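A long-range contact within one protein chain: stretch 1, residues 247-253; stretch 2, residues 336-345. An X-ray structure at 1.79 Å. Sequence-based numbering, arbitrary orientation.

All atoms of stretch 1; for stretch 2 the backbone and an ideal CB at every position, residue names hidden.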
# COMPACT_ATOMS: atom_id res chain seq x y z
N HIS A 247 15.53 3.77 7.06
CA HIS A 247 14.29 3.95 6.35
C HIS A 247 14.62 5.10 5.41
O HIS A 247 14.97 6.22 5.84
CB HIS A 247 13.09 4.35 7.23
CG HIS A 247 11.79 4.14 6.53
ND1 HIS A 247 11.00 3.03 6.75
CD2 HIS A 247 11.21 4.83 5.52
CE1 HIS A 247 9.98 3.05 5.90
NE2 HIS A 247 10.08 4.13 5.15
N VAL A 248 14.51 4.83 4.12
CA VAL A 248 14.88 5.82 3.14
C VAL A 248 13.66 6.37 2.40
O VAL A 248 12.76 5.63 2.03
CB VAL A 248 15.89 5.22 2.15
CG1 VAL A 248 16.27 6.22 1.10
CG2 VAL A 248 17.12 4.73 2.92
N PHE A 249 13.68 7.66 2.16
CA PHE A 249 12.58 8.37 1.51
C PHE A 249 13.05 9.10 0.26
O PHE A 249 13.91 9.99 0.31
CB PHE A 249 12.01 9.44 2.47
CG PHE A 249 11.42 8.87 3.73
CD1 PHE A 249 10.11 8.39 3.76
CD2 PHE A 249 12.18 8.79 4.89
CE1 PHE A 249 9.56 7.85 4.93
CE2 PHE A 249 11.65 8.26 6.04
CZ PHE A 249 10.33 7.79 6.07
N LEU A 250 12.47 8.74 -0.88
CA LEU A 250 12.76 9.42 -2.11
C LEU A 250 11.61 10.39 -2.41
O LEU A 250 10.55 9.99 -2.91
CB LEU A 250 12.89 8.43 -3.28
CG LEU A 250 13.11 9.15 -4.63
CD1 LEU A 250 14.44 9.93 -4.65
CD2 LEU A 250 13.07 8.12 -5.74
N PHE A 251 11.80 11.66 -2.08
CA PHE A 251 10.80 12.68 -2.42
C PHE A 251 11.17 13.04 -3.88
O PHE A 251 12.26 12.71 -4.34
CB PHE A 251 10.93 13.89 -1.49
CG PHE A 251 10.47 13.61 -0.08
CD1 PHE A 251 9.11 13.59 0.24
CD2 PHE A 251 11.40 13.38 0.92
CE1 PHE A 251 8.68 13.33 1.55
CE2 PHE A 251 11.00 13.12 2.23
CZ PHE A 251 9.62 13.10 2.55
N GLN A 252 10.30 13.74 -4.61
CA GLN A 252 10.61 14.02 -6.00
C GLN A 252 11.98 14.61 -6.26
O GLN A 252 12.68 14.21 -7.20
CB GLN A 252 9.56 14.94 -6.61
CG GLN A 252 9.70 15.10 -8.13
CD GLN A 252 9.34 13.83 -8.87
OE1 GLN A 252 10.19 12.97 -9.07
NE2 GLN A 252 8.07 13.70 -9.26
N GLU A 253 12.39 15.56 -5.43
CA GLU A 253 13.66 16.23 -5.65
C GLU A 253 14.75 15.99 -4.61
O GLU A 253 15.83 16.54 -4.74
CB GLU A 253 13.40 17.74 -5.77
CG GLU A 253 12.46 18.10 -6.94
CD GLU A 253 12.29 19.60 -7.08
OE1 GLU A 253 13.32 20.27 -7.29
OE2 GLU A 253 11.16 20.10 -6.97
N UNK A 336 13.03 -1.88 -8.11
CA UNK A 336 12.06 -0.81 -7.84
C UNK A 336 12.79 0.46 -7.42
O UNK A 336 12.50 1.54 -7.90
CB UNK A 336 11.07 -1.23 -6.76
N UNK A 337 13.74 0.31 -6.50
CA UNK A 337 14.55 1.45 -6.06
C UNK A 337 15.35 2.04 -7.20
O UNK A 337 15.39 3.25 -7.38
CB UNK A 337 15.49 1.03 -4.93
N UNK A 338 16.04 1.19 -7.96
CA UNK A 338 16.79 1.71 -9.10
C UNK A 338 15.86 2.46 -10.08
O UNK A 338 16.16 3.58 -10.50
CB UNK A 338 17.51 0.57 -9.82
N UNK A 339 14.72 1.85 -10.42
CA UNK A 339 13.77 2.50 -11.35
C UNK A 339 13.30 3.86 -10.82
O UNK A 339 13.35 4.85 -11.53
CB UNK A 339 12.56 1.60 -11.59
N UNK A 340 12.86 3.91 -9.55
CA UNK A 340 12.38 5.18 -8.99
C UNK A 340 13.41 6.28 -8.90
O UNK A 340 13.13 7.43 -9.19
CB UNK A 340 11.82 4.93 -7.59
N UNK A 341 14.63 5.95 -8.47
CA UNK A 341 15.64 6.96 -8.41
C UNK A 341 15.97 7.47 -9.83
O UNK A 341 16.10 8.66 -10.07
CB UNK A 341 16.89 6.41 -7.71
N UNK A 342 16.14 6.56 -10.78
CA UNK A 342 16.44 7.00 -12.14
C UNK A 342 15.30 7.86 -12.72
O UNK A 342 15.56 8.86 -13.39
CB UNK A 342 16.69 5.79 -13.04
N UNK A 343 14.06 7.49 -12.43
CA UNK A 343 12.91 8.21 -12.93
C UNK A 343 12.86 9.61 -12.33
O UNK A 343 12.63 10.59 -13.04
CB UNK A 343 11.62 7.44 -12.62
N UNK A 344 13.11 9.71 -11.02
CA UNK A 344 13.14 11.03 -10.40
C UNK A 344 14.27 11.89 -10.99
O UNK A 344 14.09 13.09 -11.21
CB UNK A 344 13.31 10.90 -8.89
N UNK A 345 15.44 11.30 -11.24
CA UNK A 345 16.53 12.09 -11.82
C UNK A 345 16.06 12.50 -13.22
O UNK A 345 16.43 13.56 -13.73
CB UNK A 345 17.84 11.31 -11.87

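Stretch 2 is a helix throughout, its phi/psi values regular, and it runs beside strand 247-251 at 33° between their N-to-C directions, with a closest axial approach of 9.7 Å. On the strand, Val-248 and Leu-250 point toward the helix, while His-247, Phe-249 and Phe-251 point away. What stretch 1 offers is therefore mainly aliphatic, with the amide of Gln-252 at one end.

Position 336 has nothing of stretch 1 within 5.5 Å of its ideal CB, so the visible atoms allow almost any helix-compatible residue. It is Gln-336, which makes no contact here.

At position 337, CA-to-CB runs sideways to the strand and the ideal CB again has no neighbour within 5.5 Å. A small side chain would leave the space before Val-248 and Leu-250 empty of anything from this position; a long apolar or aromatic one could cross it. The residue is Trp-337. With chi1 at -88° (m), its indole extends far enough for CH2 to lie 3.7 Å from Val-248 CG1, and CZ3 4.2 Å from Leu-250 CB. The carbonyl oxygen Val-248 O approaches the ring edge, near its plane, 3.5 Å from Trp-337 CH2. That arrangement brings the oxygen to the slightly positive rim of the aromatic system rather than to its electron-rich face.

Positions 338 and 339 are out of reach of the strand, and stretch 1 sets no requirement at either. They are Leu-338 and Asn-339.

Position 340 points toward the strand, its ideal CB 3.9 Å from Leu-250 CD2. With a methyl group so near, a small or modest side chain of low polarity, such as alanine, cysteine or valine, seems suitable; serine would also be small enough, though polar. The residue is Cys-340: its CB packs 3.9 Å from Leu-250 CD2, while the sulfur, with chi1 m, lies farther from that methyl. The same CD2 also sits 3.5 Å from the backbone atom Cys-340 O, so the leucine packs against the helix backbone as well.

At 341 the CB lies sideways, 4.6 Å from Leu-250 CD2. Leucine, isoleucine, valine or methionine could flank that methyl. Ile-341 does so, with CG1 4.1 Å from Leu-250 CD2.

Position 342 points away and 343 sideways, both without a nearby partner in stretch 1; polar or charged residues would be acceptable. They are Arg-342 and Gln-343.

Position 344 is the tightest. Its CB points toward the strand, and the CA atoms of 344 and Gln-252 are only 5.9 Å apart. The ideal CB already has Gln-252 OE1 at 3.7 Å and Leu-250 CD2 at 4.2 Å, favouring alanine, glycine or perhaps serine. Ala-344 fits, its methyl keeping these distances. The close approach also lets one water donate to both backbone carbonyls, 2.7 Å from its O to Gln-252 O and 2.6 Å to Ala-344 O, a bridge independent of the side chain.

Position 345 points away, leaving room for a long polar chain; it is Lys-345, whose NZ is hydrogen-bonded elsewhere in the structure.

Stretch 2, residues 336-345: QWLNCIRQAK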
# COMPACT_ATOMS: atom_id res chain seq x y z
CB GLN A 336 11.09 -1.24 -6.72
CG GLN A 336 10.26 -2.52 -7.00
CD GLN A 336 9.30 -2.85 -5.84
OE1 GLN A 336 9.72 -3.15 -4.71
NE2 GLN A 336 7.98 -2.80 -6.13
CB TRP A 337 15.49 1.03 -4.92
CG TRP A 337 14.84 1.16 -3.57
CD1 TRP A 337 14.34 0.16 -2.78
CD2 TRP A 337 14.60 2.38 -2.86
NE1 TRP A 337 13.80 0.69 -1.63
CE2 TRP A 337 13.95 2.04 -1.66
CE3 TRP A 337 14.88 3.72 -3.14
CZ2 TRP A 337 13.57 3.02 -0.72
CZ3 TRP A 337 14.49 4.68 -2.21
CH2 TRP A 337 13.85 4.32 -1.02
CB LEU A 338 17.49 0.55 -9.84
CG LEU A 338 18.58 -0.23 -9.10
CD1 LEU A 338 19.25 -1.21 -10.10
CD2 LEU A 338 19.63 0.72 -8.56
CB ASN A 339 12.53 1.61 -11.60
CG ASN A 339 12.87 0.27 -12.25
OD1 ASN A 339 13.94 0.08 -12.83
ND2 ASN A 339 11.92 -0.67 -12.16
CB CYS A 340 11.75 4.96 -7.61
SG CYS A 340 10.22 4.02 -7.69
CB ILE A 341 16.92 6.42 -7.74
CG1 ILE A 341 16.60 6.04 -6.28
CG2 ILE A 341 18.06 7.49 -7.80
CD1 ILE A 341 17.76 5.39 -5.56
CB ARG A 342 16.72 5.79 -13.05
CG ARG A 342 18.04 5.10 -12.72
CD ARG A 342 18.18 3.76 -13.36
NE ARG A 342 19.49 3.18 -13.10
CZ ARG A 342 19.75 1.89 -13.09
NH1 ARG A 342 18.77 1.02 -13.32
NH2 ARG A 342 20.98 1.46 -12.87
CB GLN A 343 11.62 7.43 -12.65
CG GLN A 343 10.34 8.13 -13.14
CD GLN A 343 10.32 8.28 -14.68
OE1 GLN A 343 10.31 7.28 -15.41
NE2 GLN A 343 10.34 9.52 -15.16
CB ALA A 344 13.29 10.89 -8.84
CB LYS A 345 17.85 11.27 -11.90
CG LYS A 345 18.56 11.09 -10.55
CD LYS A 345 19.90 10.35 -10.69
CE LYS A 345 20.97 11.20 -11.41
NZ LYS A 345 21.42 12.43 -10.69
O HOH W 1 13.57 15.05 -9.62
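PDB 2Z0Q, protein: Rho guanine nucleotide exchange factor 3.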